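Side-chain contact in heparin binding protein (Homo sapiens, PDB 1A7S), which binds heparin and bacterial endotoxin, kills many Gram-negative bacteria and attracts monocytes, as a neutrophil granule homologue of the serine proteases: residues A[15-18]-A[23-26]. Residues are numbered along the deposited sequence; the frame is centred on the assembly and turned at random.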
# COMPACT_ATOMS: atom_id res chain seq x y z
N LEU A 15 -0.92 4.23 7.25
CA LEU A 15 -0.04 3.23 6.77
C LEU A 15 -0.04 1.96 7.64
O LEU A 15 0.01 2.09 8.89
CB LEU A 15 1.39 3.69 6.67
CG LEU A 15 1.85 4.48 5.56
CD1 LEU A 15 3.37 4.68 5.68
CD2 LEU A 15 1.50 3.95 4.16
N ALA A 16 0.00 0.83 6.99
CA ALA A 16 0.16 -0.44 7.69
C ALA A 16 1.50 -1.06 7.36
O ALA A 16 1.99 -0.93 6.25
CB ALA A 16 -0.94 -1.39 7.18
N SER A 17 2.03 -1.78 8.33
CA SER A 17 3.17 -2.69 8.19
C SER A 17 2.60 -4.10 8.32
O SER A 17 1.97 -4.41 9.31
CB SER A 17 4.20 -2.41 9.26
OG SER A 17 5.18 -3.42 9.29
N ILE A 18 2.79 -4.93 7.30
CA ILE A 18 2.36 -6.33 7.28
C ILE A 18 3.59 -7.18 7.57
O ILE A 18 4.64 -7.04 6.92
CB ILE A 18 1.72 -6.69 5.92
CG1 ILE A 18 0.82 -5.65 5.34
CG2 ILE A 18 1.02 -8.02 6.11
CD1 ILE A 18 -0.31 -5.13 6.05
N ARG A 23 8.59 -9.67 11.09
CA ARG A 23 9.42 -9.13 10.04
C ARG A 23 8.49 -8.43 9.01
O ARG A 23 7.60 -9.11 8.45
CB ARG A 23 10.19 -10.25 9.35
CG ARG A 23 11.13 -9.79 8.25
CD ARG A 23 11.86 -10.93 7.62
NE ARG A 23 11.01 -11.89 6.96
CZ ARG A 23 10.40 -11.88 5.80
NH1 ARG A 23 10.59 -10.90 4.89
NH2 ARG A 23 9.60 -12.92 5.45
N HIS A 24 8.68 -7.17 8.82
CA HIS A 24 7.94 -6.41 7.80
C HIS A 24 8.28 -7.00 6.42
O HIS A 24 9.43 -7.09 6.04
CB HIS A 24 8.39 -4.95 7.85
CG HIS A 24 7.82 -4.11 6.78
ND1 HIS A 24 6.66 -3.33 7.03
CD2 HIS A 24 8.19 -3.93 5.51
CE1 HIS A 24 6.41 -2.77 5.90
NE2 HIS A 24 7.27 -3.10 4.94
N PHE A 25 7.25 -7.25 5.61
CA PHE A 25 7.43 -7.68 4.21
C PHE A 25 6.61 -6.90 3.24
O PHE A 25 6.89 -7.00 2.03
CB PHE A 25 7.23 -9.18 4.04
CG PHE A 25 5.80 -9.66 4.28
CD1 PHE A 25 5.36 -10.03 5.53
CD2 PHE A 25 4.89 -9.78 3.23
CE1 PHE A 25 4.08 -10.49 5.78
CE2 PHE A 25 3.61 -10.22 3.44
CZ PHE A 25 3.19 -10.58 4.71
N CYS A 26 5.58 -6.20 3.65
CA CYS A 26 4.76 -5.40 2.71
C CYS A 26 4.08 -4.29 3.55
O CYS A 26 4.06 -4.34 4.76
CB CYS A 26 3.65 -6.26 2.09
SG CYS A 26 4.17 -7.09 0.57
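Ser17 meets the imidazole of His24 at its edge: ND1 donates to Ser17 OG over 2.7 Å, with the oxygen 7° out of the ring plane and Ser17 CB close to that plane too. One face of this ring is met from its own strand by Cys26 N, 3.7 Å above the plane and away from the ring centre. The Ser17 torsion (chi1 169°) swings OG toward ND1, and OG is also hydrogen-bonded to Gln19 OE1. His24 NE2 must likewise donate, since its partner Gly173 O can only accept; a proton on both nitrogens is consistent with an imidazolium, and the two bonds hold the ring's rotation. Ile18 CB lies 4.3 Å above one face of the Phe25 ring, nearer its margin, while Arg23 O of the same strand as Phe25 sits at the edge; the closest apolar approach is Ile18 CG2 to Phe25 CZ, 3.6 Å. Two nearly straight backbone bonds, Ile18 N to Cys26 O and Phe25 N to Ile18 O (both 2.9 Å), set Phe25 and Cys26 together against Ile18: a classic beta bulge. It lies in the hairpin of strands 15-20 and 23-32 of a trypsin-like barrel, with 23-26 inside the antibiotic region 20-44; Cys26 is disulfide-bonded to Cys42, while Ile18 and Phe25 touch strand 51-55 at Val53 and Ser51.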